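Local coordinates for protein Kiaa0380 (Homo sapiens, PDB 1HTJ) that probably links heterotrimeric G protein signalling to Rho GTPases through the RGS-like domain of a guanine nucleotide exchange factor, at residues I29-L34 with L44-R49; P57-F62 with Q133-D138; Y63-V68 with D193-T198; L157-D160 with R165-Q168. The protein carries 3 engineered substitutions. All coordinates share one frame; numbering follows the deposited sequence.

Interaction 1: I29-L34 with L44-R49; sequences IIFQDL and LGVFLR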
loop_
_atom_site.group_PDB
_atom_site.type_symbol
_atom_site.label_atom_id
_atom_site.label_comp_id
_atom_site.label_asym_id
_atom_site.label_seq_id
_atom_site.Cartn_x
_atom_site.Cartn_y
_atom_site.Cartn_z
ATOM N N ILE A 29 -10.858 -13.200 8.476
ATOM C CA ILE A 29 -11.060 -12.017 9.300
ATOM C C ILE A 29 -10.135 -10.885 8.859
ATOM O O ILE A 29 -10.573 -9.749 8.670
ATOM C CB ILE A 29 -10.813 -12.329 10.794
ATOM C CG1 ILE A 29 -11.913 -13.253 11.319
ATOM C CG2 ILE A 29 -10.781 -11.049 11.600
ATOM C CD1 ILE A 29 -13.333 -12.753 11.050
ATOM N N ILE A 30 -8.859 -11.210 8.683
ATOM C CA ILE A 30 -7.866 -10.232 8.264
ATOM C C ILE A 30 -8.119 -9.608 6.887
ATOM O O ILE A 30 -8.141 -8.390 6.760
ATOM C CB ILE A 30 -6.461 -10.857 8.290
ATOM C CG1 ILE A 30 -6.130 -11.282 9.725
ATOM C CG2 ILE A 30 -5.429 -9.863 7.775
ATOM C CD1 ILE A 30 -4.806 -11.968 9.885
ATOM N N PHE A 31 -8.323 -10.432 5.864
ATOM C CA PHE A 31 -8.552 -9.918 4.510
ATOM C C PHE A 31 -9.782 -9.035 4.376
ATOM O O PHE A 31 -9.901 -8.240 3.446
ATOM C CB PHE A 31 -8.642 -11.078 3.514
ATOM C CG PHE A 31 -7.321 -11.690 3.194
ATOM C CD1 PHE A 31 -7.085 -13.036 3.436
ATOM C CD2 PHE A 31 -6.301 -10.916 2.653
ATOM C CE1 PHE A 31 -5.848 -13.606 3.146
ATOM C CE2 PHE A 31 -5.064 -11.472 2.359
ATOM C CZ PHE A 31 -4.833 -12.820 2.605
ATOM N N GLN A 32 -10.693 -9.163 5.324
ATOM C CA GLN A 32 -11.924 -8.389 5.309
ATOM C C GLN A 32 -11.774 -6.949 5.831
ATOM O O GLN A 32 -12.461 -6.036 5.354
ATOM C CB GLN A 32 -12.968 -9.141 6.135
ATOM C CG GLN A 32 -14.374 -8.599 6.045
ATOM C CD GLN A 32 -15.382 -9.504 6.741
ATOM O OE1 GLN A 32 -16.562 -9.168 6.835
ATOM N NE2 GLN A 32 -14.921 -10.660 7.226
ATOM N N ASP A 33 -10.861 -6.752 6.784
ATOM C CA ASP A 33 -10.643 -5.452 7.417
ATOM C C ASP A 33 -9.271 -4.835 7.165
ATOM O O ASP A 33 -8.259 -5.337 7.643
ATOM C CB ASP A 33 -10.851 -5.608 8.928
ATOM C CG ASP A 33 -10.842 -4.281 9.678
ATOM O OD1 ASP A 33 -10.541 -3.222 9.079
ATOM O OD2 ASP A 33 -11.140 -4.314 10.891
ATOM N N LEU A 34 -9.245 -3.723 6.442
ATOM C CA LEU A 34 -7.992 -3.046 6.144
ATOM C C LEU A 34 -7.181 -2.780 7.410
ATOM O O LEU A 34 -5.957 -2.934 7.425
ATOM C CB LEU A 34 -8.273 -1.734 5.410
ATOM C CG LEU A 34 -7.069 -0.896 4.967
ATOM C CD1 LEU A 34 -6.073 -1.736 4.184
ATOM C CD2 LEU A 34 -7.566 0.246 4.121
ATOM N N LEU A 44 -1.117 -8.698 3.808
ATOM C CA LEU A 44 -1.073 -7.490 3.011
ATOM C C LEU A 44 -0.316 -7.801 1.729
ATOM O O LEU A 44 -0.705 -7.375 0.650
ATOM C CB LEU A 44 -0.360 -6.376 3.782
ATOM C CG LEU A 44 -0.332 -5.013 3.080
ATOM C CD1 LEU A 44 -1.738 -4.462 2.986
ATOM C CD2 LEU A 44 0.562 -4.044 3.862
ATOM N N GLY A 45 0.769 -8.549 1.864
ATOM C CA GLY A 45 1.570 -8.932 0.721
ATOM C C GLY A 45 0.747 -9.732 -0.270
ATOM O O GLY A 45 0.759 -9.448 -1.461
ATOM N N VAL A 46 0.027 -10.736 0.216
ATOM C CA VAL A 46 -0.811 -11.550 -0.652
ATOM C C VAL A 46 -1.791 -10.616 -1.384
ATOM O O VAL A 46 -1.906 -10.653 -2.608
ATOM C CB VAL A 46 -1.613 -12.598 0.171
ATOM C CG1 VAL A 46 -2.676 -13.252 -0.697
ATOM C CG2 VAL A 46 -0.668 -13.650 0.731
ATOM N N PHE A 47 -2.487 -9.779 -0.624
ATOM C CA PHE A 47 -3.439 -8.842 -1.190
ATOM C C PHE A 47 -2.780 -7.934 -2.231
ATOM O O PHE A 47 -3.367 -7.640 -3.278
ATOM C CB PHE A 47 -4.066 -8.011 -0.059
ATOM C CG PHE A 47 -5.128 -7.029 -0.522
ATOM C CD1 PHE A 47 -6.096 -7.410 -1.459
ATOM C CD2 PHE A 47 -5.163 -5.724 -0.011
ATOM C CE1 PHE A 47 -7.079 -6.512 -1.880
ATOM C CE2 PHE A 47 -6.136 -4.823 -0.421
ATOM C CZ PHE A 47 -7.104 -5.222 -1.367
ATOM N N LEU A 48 -1.552 -7.508 -1.951
ATOM C CA LEU A 48 -0.827 -6.624 -2.855
ATOM C C LEU A 48 -0.477 -7.323 -4.167
ATOM O O LEU A 48 -0.490 -6.716 -5.232
ATOM C CB LEU A 48 0.438 -6.093 -2.159
ATOM C CG LEU A 48 0.216 -4.934 -1.175
ATOM C CD1 LEU A 48 1.465 -4.685 -0.353
ATOM C CD2 LEU A 48 -0.128 -3.687 -1.959
ATOM N N ARG A 49 -0.175 -8.609 -4.094
ATOM C CA ARG A 49 0.152 -9.362 -5.299
ATOM C C ARG A 49 -1.053 -9.342 -6.237
ATOM O O ARG A 49 -0.908 -9.202 -7.443
ATOM C CB ARG A 49 0.541 -10.805 -4.929
ATOM C CG ARG A 49 1.908 -10.866 -4.272
ATOM C CD ARG A 49 2.272 -12.250 -3.786
ATOM N NE ARG A 49 2.423 -13.205 -4.871
ATOM C CZ ARG A 49 2.956 -14.418 -4.719
ATOM N NH1 ARG A 49 3.376 -14.812 -3.533
ATOM N NH2 ARG A 49 3.081 -15.238 -5.754
#
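The far end of the F31 ring meets V46 and the first atoms of F47, bringing the short helix 27-32 against helix 41-54 in this all-helical RGS-like domain. With CG anti to its own carbonyl carbon (chi1 -75°), the ring is carried across the gap, although the CB of F31 itself does not point straight at the other helix. The backbones can therefore stay apart, the CA atoms of F31 and F47 lying 7.7 Å from each other. A long aromatic side chain suits this place because it spans the gap with a rigid hydrocarbon disc. V46 answers with a compact branched group, and the two side chains cross at about a right angle. Further along, F31 CE2 lies 4.3 Å from F47 CB, while the F47 ring is directed to other neighbours, among them L37. The contact is buried and essentially apolar. Around it, the F31 ring packs edge-to-face with Y139 of helix 118-144 and meets the ring of H43 with the planes at about 45°, so aromatic groups help fix how it is turned. At the tip of the ring, F31 CZ is placed 4.0 Å from V46 CG1, the methyl standing anti to the valine's backbone N.

Interaction 2: P57-F62 with Q133-D138; sequences PSPLLF and QEQIHD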
loop_
_atom_site.group_PDB
_atom_site.type_symbol
_atom_site.label_atom_id
_atom_site.label_comp_id
_atom_site.label_asym_id
_atom_site.label_seq_id
_atom_site.Cartn_x
_atom_site.Cartn_y
_atom_site.Cartn_z
ATOM N N PRO A 57 -3.068 -0.035 -8.470
ATOM C CA PRO A 57 -2.344 0.002 -7.186
ATOM C C PRO A 57 -2.310 1.364 -6.495
ATOM O O PRO A 57 -1.839 1.474 -5.361
ATOM C CB PRO A 57 -0.944 -0.439 -7.582
ATOM C CG PRO A 57 -0.773 0.304 -8.910
ATOM C CD PRO A 57 -2.124 0.023 -9.606
ATOM N N SER A 58 -2.802 2.395 -7.165
ATOM C CA SER A 58 -2.746 3.739 -6.615
ATOM C C SER A 58 -3.399 3.980 -5.239
ATOM O O SER A 58 -2.717 4.352 -4.293
ATOM C CB SER A 58 -3.314 4.727 -7.644
ATOM O OG SER A 58 -2.695 4.529 -8.911
ATOM N N PRO A 59 -4.720 3.763 -5.113
ATOM C CA PRO A 59 -5.362 4.004 -3.814
ATOM C C PRO A 59 -4.746 3.339 -2.600
ATOM O O PRO A 59 -4.572 3.999 -1.565
ATOM C CB PRO A 59 -6.819 3.573 -4.042
ATOM C CG PRO A 59 -6.737 2.611 -5.178
ATOM C CD PRO A 59 -5.691 3.231 -6.086
ATOM N N LEU A 60 -4.420 2.051 -2.709
ATOM C CA LEU A 60 -3.838 1.355 -1.574
ATOM C C LEU A 60 -2.404 1.752 -1.303
ATOM O O LEU A 60 -2.014 1.894 -0.138
ATOM C CB LEU A 60 -3.916 -0.159 -1.764
ATOM C CG LEU A 60 -3.293 -0.986 -0.642
ATOM C CD1 LEU A 60 -3.917 -0.586 0.696
ATOM C CD2 LEU A 60 -3.512 -2.476 -0.916
ATOM N N LEU A 61 -1.602 1.908 -2.356
ATOM C CA LEU A 61 -0.216 2.291 -2.142
ATOM C C LEU A 61 -0.187 3.690 -1.555
ATOM O O LEU A 61 0.642 4.001 -0.695
ATOM C CB LEU A 61 0.598 2.234 -3.448
ATOM C CG LEU A 61 0.988 0.828 -3.938
ATOM C CD1 LEU A 61 1.867 0.939 -5.188
ATOM C CD2 LEU A 61 1.742 0.080 -2.817
ATOM N N PHE A 62 -1.097 4.533 -2.021
ATOM C CA PHE A 62 -1.183 5.887 -1.508
ATOM C C PHE A 62 -1.518 5.811 -0.014
ATOM O O PHE A 62 -0.837 6.403 0.838
ATOM C CB PHE A 62 -2.280 6.662 -2.232
ATOM C CG PHE A 62 -2.638 7.942 -1.552
ATOM C CD1 PHE A 62 -1.681 8.954 -1.401
ATOM C CD2 PHE A 62 -3.904 8.119 -0.991
ATOM C CE1 PHE A 62 -1.978 10.115 -0.699
ATOM C CE2 PHE A 62 -4.213 9.286 -0.286
ATOM C CZ PHE A 62 -3.246 10.285 -0.139
ATOM N N GLN A 133 -11.863 -0.626 -0.611
ATOM C CA GLN A 133 -12.876 -1.566 -0.149
ATOM C C GLN A 133 -13.346 -2.446 -1.286
ATOM O O GLN A 133 -13.475 -3.657 -1.137
ATOM C CB GLN A 133 -14.078 -0.825 0.439
ATOM C CG GLN A 133 -13.885 -0.366 1.876
ATOM C CD GLN A 133 -13.453 -1.500 2.790
ATOM O OE1 GLN A 133 -14.029 -2.597 2.756
ATOM N NE2 GLN A 133 -12.438 -1.245 3.618
ATOM N N GLU A 134 -13.610 -1.822 -2.423
ATOM C CA GLU A 134 -14.057 -2.548 -3.595
ATOM C C GLU A 134 -12.999 -3.596 -3.982
ATOM O O GLU A 134 -13.333 -4.748 -4.262
ATOM C CB GLU A 134 -14.269 -1.563 -4.730
ATOM C CG GLU A 134 -15.077 -2.103 -5.870
ATOM C CD GLU A 134 -14.785 -1.361 -7.151
ATOM O OE1 GLU A 134 -14.837 -0.102 -7.136
ATOM O OE2 GLU A 134 -14.499 -2.044 -8.167
ATOM N N GLN A 135 -11.727 -3.195 -3.987
ATOM C CA GLN A 135 -10.643 -4.116 -4.304
ATOM C C GLN A 135 -10.598 -5.229 -3.255
ATOM O O GLN A 135 -10.316 -6.384 -3.576
ATOM C CB GLN A 135 -9.302 -3.375 -4.344
ATOM C CG GLN A 135 -9.218 -2.292 -5.445
ATOM C CD GLN A 135 -7.854 -1.632 -5.518
ATOM O OE1 GLN A 135 -7.073 -1.704 -4.568
ATOM N NE2 GLN A 135 -7.565 -0.972 -6.636
ATOM N N ILE A 136 -10.869 -4.881 -2.001
ATOM C CA ILE A 136 -10.884 -5.882 -0.944
ATOM C C ILE A 136 -11.971 -6.924 -1.263
ATOM O O ILE A 136 -11.755 -8.124 -1.111
ATOM C CB ILE A 136 -11.128 -5.235 0.445
ATOM C CG1 ILE A 136 -9.781 -4.805 1.034
ATOM C CG2 ILE A 136 -11.848 -6.216 1.382
ATOM C CD1 ILE A 136 -9.865 -4.065 2.355
ATOM N N HIS A 137 -13.121 -6.457 -1.731
ATOM C CA HIS A 137 -14.214 -7.349 -2.099
ATOM C C HIS A 137 -13.759 -8.248 -3.260
ATOM O O HIS A 137 -13.958 -9.469 -3.257
ATOM C CB HIS A 137 -15.444 -6.522 -2.529
ATOM C CG HIS A 137 -16.386 -7.265 -3.432
ATOM N ND1 HIS A 137 -17.188 -8.300 -2.989
ATOM C CD2 HIS A 137 -16.586 -7.180 -4.771
ATOM C CE1 HIS A 137 -17.834 -8.825 -4.017
ATOM N NE2 HIS A 137 -17.486 -8.165 -5.110
ATOM N N ASP A 138 -13.144 -7.625 -4.257
ATOM C CA ASP A 138 -12.673 -8.350 -5.417
ATOM C C ASP A 138 -11.722 -9.467 -5.048
ATOM O O ASP A 138 -11.828 -10.571 -5.572
ATOM C CB ASP A 138 -12.002 -7.400 -6.390
ATOM C CG ASP A 138 -12.974 -6.461 -7.012
ATOM O OD1 ASP A 138 -14.104 -6.913 -7.321
ATOM O OD2 ASP A 138 -12.615 -5.281 -7.201
HETATM O O HOH W 1 -4.870 -0.048 -4.765
#
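Along 133-138 the side chain that reaches P59 and L60 of helix 58-69 is that of Q135, whose amide comes up beside the opening turn of that helix. CG lies anti to the carbonyl carbon of Q135 (chi1 -63°) and the chain runs extended beyond it, so that its full length is used to carry the amide across; the nearest CA atoms, of L60 and Q135, are still 9.1 Å apart. The Q135 and P59 side chains cross at about a right angle, Q135 NE2 lying 4.0 Å from P59 CG. On the other branch, Q135 OE1 accepts from a water at 2.8 Å, and the same water accepts from L60 N at 3.0 Å. Meanwhile NE2 donates to the carbonyl oxygen of D56. In a helix extended backwards, L60 N and that carbonyl would be natural partners for each other; at this helix start a buried glutamine serves both, one directly and one through water, and the two bonds settle which way round the amide is turned. Proline suits the position next door, since a first-turn residue needs no N-H for the helix. One residue on, I136 turns its aliphatic side chain to F47 of helix 41-54, and D138 packs on Y50 of the same helix. The segment thus runs along the flank of helix 41-54, with Q135 also touching I51, while P59 nestles against A128, E131 and I132 on the preceding turns of helix 118-144.

Interaction 3: Y63-V68 with D193-T198; sequences YLCAEV and DFALNT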
loop_
_atom_site.group_PDB
_atom_site.type_symbol
_atom_site.label_atom_id
_atom_site.label_comp_id
_atom_site.label_asym_id
_atom_site.label_seq_id
_atom_site.Cartn_x
_atom_site.Cartn_y
_atom_site.Cartn_z
ATOM N N TYR A 63 -2.573 5.061 0.292
ATOM C CA TYR A 63 -3.027 4.891 1.663
ATOM C C TYR A 63 -1.891 4.413 2.583
ATOM O O TYR A 63 -1.705 4.935 3.692
ATOM C CB TYR A 63 -4.179 3.875 1.698
ATOM C CG TYR A 63 -4.730 3.642 3.073
ATOM C CD1 TYR A 63 -5.911 4.253 3.480
ATOM C CD2 TYR A 63 -4.060 2.829 3.980
ATOM C CE1 TYR A 63 -6.414 4.056 4.764
ATOM C CE2 TYR A 63 -4.551 2.627 5.269
ATOM C CZ TYR A 63 -5.728 3.241 5.651
ATOM O OH TYR A 63 -6.235 3.021 6.908
ATOM N N LEU A 64 -1.141 3.419 2.116
ATOM C CA LEU A 64 -0.046 2.863 2.887
ATOM C C LEU A 64 1.080 3.880 3.103
ATOM O O LEU A 64 1.763 3.866 4.141
ATOM C CB LEU A 64 0.499 1.609 2.191
ATOM C CG LEU A 64 -0.426 0.378 2.184
ATOM C CD1 LEU A 64 0.196 -0.744 1.372
ATOM C CD2 LEU A 64 -0.662 -0.088 3.611
ATOM N N CYS A 65 1.289 4.748 2.119
ATOM C CA CYS A 65 2.336 5.750 2.240
ATOM C C CYS A 65 1.886 6.849 3.197
ATOM O O CYS A 65 2.667 7.303 4.024
ATOM C CB CYS A 65 2.697 6.317 0.863
ATOM S SG CYS A 65 3.766 5.216 -0.136
ATOM N N ALA A 66 0.620 7.249 3.092
ATOM C CA ALA A 66 0.057 8.276 3.972
ATOM C C ALA A 66 0.096 7.742 5.396
ATOM O O ALA A 66 0.319 8.485 6.346
ATOM C CB ALA A 66 -1.378 8.598 3.578
ATOM N N GLU A 67 -0.117 6.440 5.527
ATOM C CA GLU A 67 -0.085 5.775 6.818
ATOM C C GLU A 67 1.332 5.891 7.396
ATOM O O GLU A 67 1.503 6.238 8.567
ATOM C CB GLU A 67 -0.483 4.311 6.641
ATOM C CG GLU A 67 -0.874 3.593 7.917
ATOM C CD GLU A 67 -2.066 4.225 8.624
ATOM O OE1 GLU A 67 -2.827 4.995 7.984
ATOM O OE2 GLU A 67 -2.242 3.931 9.828
ATOM N N VAL A 68 2.350 5.623 6.582
ATOM C CA VAL A 68 3.730 5.738 7.052
ATOM C C VAL A 68 4.053 7.185 7.414
ATOM O O VAL A 68 4.721 7.449 8.417
ATOM C CB VAL A 68 4.750 5.308 5.983
ATOM C CG1 VAL A 68 6.164 5.557 6.490
ATOM C CG2 VAL A 68 4.549 3.835 5.631
ATOM N N ASP A 193 7.398 0.533 -6.678
ATOM C CA ASP A 193 8.452 -0.066 -5.878
ATOM C C ASP A 193 8.789 0.869 -4.710
ATOM O O ASP A 193 8.983 0.422 -3.579
ATOM C CB ASP A 193 9.691 -0.306 -6.748
ATOM C CG ASP A 193 10.805 -1.005 -5.994
ATOM O OD1 ASP A 193 10.733 -2.229 -5.773
ATOM O OD2 ASP A 193 11.758 -0.315 -5.599
ATOM N N PHE A 194 8.850 2.169 -4.983
ATOM C CA PHE A 194 9.150 3.125 -3.928
ATOM C C PHE A 194 8.075 3.071 -2.841
ATOM O O PHE A 194 8.385 2.983 -1.657
ATOM C CB PHE A 194 9.202 4.539 -4.481
ATOM C CG PHE A 194 9.464 5.574 -3.438
ATOM C CD1 PHE A 194 10.761 5.986 -3.156
ATOM C CD2 PHE A 194 8.415 6.125 -2.709
ATOM C CE1 PHE A 194 11.013 6.938 -2.159
ATOM C CE2 PHE A 194 8.658 7.073 -1.712
ATOM C CZ PHE A 194 9.962 7.478 -1.443
ATOM N N ALA A 195 6.812 3.133 -3.252
ATOM C CA ALA A 195 5.691 3.117 -2.307
ATOM C C ALA A 195 5.658 1.823 -1.495
ATOM O O ALA A 195 5.526 1.832 -0.266
ATOM C CB ALA A 195 4.381 3.305 -3.057
ATOM N N LEU A 196 5.781 0.708 -2.199
ATOM C CA LEU A 196 5.774 -0.605 -1.572
ATOM C C LEU A 196 6.875 -0.714 -0.524
ATOM O O LEU A 196 6.629 -1.116 0.619
ATOM C CB LEU A 196 5.977 -1.698 -2.628
ATOM C CG LEU A 196 6.031 -3.141 -2.108
ATOM C CD1 LEU A 196 4.721 -3.507 -1.396
ATOM C CD2 LEU A 196 6.271 -4.080 -3.286
ATOM N N ASN A 197 8.095 -0.361 -0.916
ATOM C CA ASN A 197 9.212 -0.455 0.011
ATOM C C ASN A 197 9.104 0.534 1.175
ATOM O O ASN A 197 9.566 0.253 2.266
ATOM C CB ASN A 197 10.530 -0.271 -0.743
ATOM C CG ASN A 197 10.824 -1.435 -1.662
ATOM O OD1 ASN A 197 10.645 -2.591 -1.280
ATOM N ND2 ASN A 197 11.279 -1.142 -2.882
ATOM N N THR A 198 8.481 1.682 0.942
ATOM C CA THR A 198 8.310 2.661 2.002
ATOM C C THR A 198 7.514 2.051 3.148
ATOM O O THR A 198 7.846 2.228 4.319
ATOM C CB THR A 198 7.563 3.885 1.487
ATOM O OG1 THR A 198 8.408 4.598 0.585
ATOM C CG2 THR A 198 7.142 4.783 2.628
#
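No flat group stacks between C65 and V68 on helix 58-69 and A195 and T198 on helix 186-202; the nearby phenyl ring of F194 packs instead on D83 and I87 of helix 76-89. The contact is a helix-helix crossing inside the RGS-like bundle, the short axes approaching to 9.0 Å at an angle of 47°. Small residues permit this at the closest point, where C65 SG sits 3.5 Å from A195 CB and almost as near to A195 CA. A sulfur suits the spot as a compact, polarisable filler, and a methyl opposite it keeps the backbones near. A turn further on, V68 CG1 and V68 CG2 both lie 4.1 Å from T198 CG2, the two side chains slanting across one another. A serine in place of T198 would lack that methyl and would probably open a small gap beside V68. Threonine offers a methyl to the interface and disposes of its hydroxyl within its own helix. Its CG2 is anti to the backbone N, which puts OG1 on the side of the preceding turn. There T198 OG1 donates to F194 O over 2.8 Å, 40° above the carbonyl plane, while T198 N reaches that oxygen from the opposite face.

Interaction 4: L157-D160 with R165-Q168; sequences LDLD and RERQ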
loop_
_atom_site.group_PDB
_atom_site.type_symbol
_atom_site.label_atom_id
_atom_site.label_comp_id
_atom_site.label_asym_id
_atom_site.label_seq_id
_atom_site.Cartn_x
_atom_site.Cartn_y
_atom_site.Cartn_z
ATOM N N LEU A 157 -0.206 -20.572 5.117
ATOM C CA LEU A 157 -0.379 -21.789 5.894
ATOM C C LEU A 157 0.794 -21.927 6.849
ATOM O O LEU A 157 0.648 -22.446 7.951
ATOM C CB LEU A 157 -0.433 -23.007 4.973
ATOM C CG LEU A 157 -1.545 -23.016 3.919
ATOM C CD1 LEU A 157 -1.366 -24.221 3.010
ATOM C CD2 LEU A 157 -2.920 -23.042 4.594
ATOM N N ASP A 158 1.956 -21.449 6.415
ATOM C CA ASP A 158 3.170 -21.507 7.211
ATOM C C ASP A 158 3.173 -20.652 8.475
ATOM O O ASP A 158 3.968 -20.887 9.383
ATOM C CB ASP A 158 4.366 -21.131 6.341
ATOM C CG ASP A 158 4.934 -22.319 5.606
ATOM O OD1 ASP A 158 4.136 -23.116 5.068
ATOM O OD2 ASP A 158 6.176 -22.456 5.565
ATOM N N LEU A 159 2.295 -19.662 8.546
ATOM C CA LEU A 159 2.250 -18.807 9.725
ATOM C C LEU A 159 1.904 -19.599 10.979
ATOM O O LEU A 159 0.952 -20.380 10.991
ATOM C CB LEU A 159 1.229 -17.688 9.533
ATOM C CG LEU A 159 1.520 -16.666 8.439
ATOM C CD1 LEU A 159 0.402 -15.661 8.421
ATOM C CD2 LEU A 159 2.850 -15.978 8.687
ATOM N N ASP A 160 2.682 -19.388 12.036
ATOM C CA ASP A 160 2.457 -20.075 13.304
ATOM C C ASP A 160 2.552 -19.113 14.491
ATOM O O ASP A 160 3.290 -19.371 15.439
ATOM C CB ASP A 160 3.478 -21.203 13.482
ATOM C CG ASP A 160 4.914 -20.709 13.387
ATOM O OD1 ASP A 160 5.225 -19.647 13.980
ATOM O OD2 ASP A 160 5.734 -21.387 12.725
ATOM N N ARG A 165 8.228 -16.059 11.870
ATOM C CA ARG A 165 7.586 -16.746 10.769
ATOM C C ARG A 165 6.881 -15.743 9.862
ATOM O O ARG A 165 7.011 -15.792 8.642
ATOM C CB ARG A 165 6.566 -17.744 11.312
ATOM C CG ARG A 165 6.043 -18.707 10.277
ATOM C CD ARG A 165 7.171 -19.573 9.753
ATOM N NE ARG A 165 6.797 -20.982 9.751
ATOM C CZ ARG A 165 7.622 -21.975 9.440
ATOM N NH1 ARG A 165 8.878 -21.714 9.103
ATOM N NH2 ARG A 165 7.188 -23.229 9.467
ATOM N N GLU A 166 6.139 -14.827 10.472
ATOM C CA GLU A 166 5.401 -13.840 9.715
ATOM C C GLU A 166 6.299 -12.948 8.886
ATOM O O GLU A 166 5.919 -12.516 7.796
ATOM C CB GLU A 166 4.547 -12.985 10.643
ATOM C CG GLU A 166 3.623 -12.057 9.887
ATOM C CD GLU A 166 2.558 -11.456 10.766
ATOM O OE1 GLU A 166 2.919 -10.805 11.765
ATOM O OE2 GLU A 166 1.363 -11.633 10.459
ATOM N N ARG A 167 7.486 -12.658 9.403
ATOM C CA ARG A 167 8.414 -11.820 8.669
ATOM C C ARG A 167 8.897 -12.598 7.461
ATOM O O ARG A 167 9.064 -12.046 6.378
ATOM C CB ARG A 167 9.600 -11.415 9.550
ATOM C CG ARG A 167 10.843 -11.059 8.759
ATOM C CD ARG A 167 11.598 -9.874 9.348
ATOM N NE ARG A 167 12.885 -9.696 8.670
ATOM C CZ ARG A 167 13.539 -8.544 8.580
ATOM N NH1 ARG A 167 13.034 -7.446 9.130
ATOM N NH2 ARG A 167 14.688 -8.485 7.915
ATOM N N GLN A 168 9.106 -13.891 7.655
ATOM C CA GLN A 168 9.577 -14.744 6.579
ATOM C C GLN A 168 8.543 -14.925 5.473
ATOM O O GLN A 168 8.892 -14.939 4.297
ATOM C CB GLN A 168 9.994 -16.101 7.142
ATOM C CG GLN A 168 11.280 -16.034 7.946
ATOM C CD GLN A 168 11.642 -17.364 8.577
ATOM O OE1 GLN A 168 10.874 -17.911 9.380
ATOM N NE2 GLN A 168 12.812 -17.895 8.219
#
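R165 NE is gripped from two directions, by the backbone oxygen D158 O at 2.9 Å and by the carboxylate oxygen D160 OD2 in a salt bridge of 3.2 Å. The first is a bent hydrogen bond (140° at the hydrogen), with the nitrogen standing 36° above the carbonyl plane and the oxygen tilted from the guanidinium plane. Arginine can do this because its aliphatic stem, leaving anti to the backbone N and then bending, runs back along D158-D160 of the loop before presenting its charge. The stem packs too, R165 CG lying 3.8 Å from L159 CA. D158 adds its own carboxylate: D158 OD2 hovers over one face of the guanidinium, 4.1 Å from R165 NH2, contributing charge alone. D160 also holds the chain locally, its OD1 accepting from D162 N. Beside this polar cluster, L159 CD2 presses on E166 CA at 3.5 Å; the leucine touches H43 and V169 as well, while the E166 carboxylate pairs with R40. A leucine in place of R165 would probably leave D158 O without this donor and the two aspartates without their shared counter-charge. One salt bridge, one nearby charge and one bond to a backbone carbonyl, all to a single arginine, hold the loop after helix 118-144 against the first turns of helix 163-182; being at the surface, the charge pairing is likely to be weakened by solvent.

Interactions 1, 2 and 3 form a connected run through the helical core, whereas interaction 4 lies toward the surface, its centre about 20 Å from the centre of the chain. Helices 41-54 and 58-69 follow each other in the chain, and interactions 1 and 2, centres 10 Å apart, meet where F47 packs on L60 and I136. Interactions 2 and 3 share helix 58-69 and touch where L61 packs on A195 and L196; their segments alternate along the sequence, so helices 118-144 and 186-202 are both tied back to one earlier helix. Interaction 4 is nested within the loop closed by interaction 3 and pins the loop leading into helix 163-182. Long-range and local contacts together thus shape a single RGS-like domain.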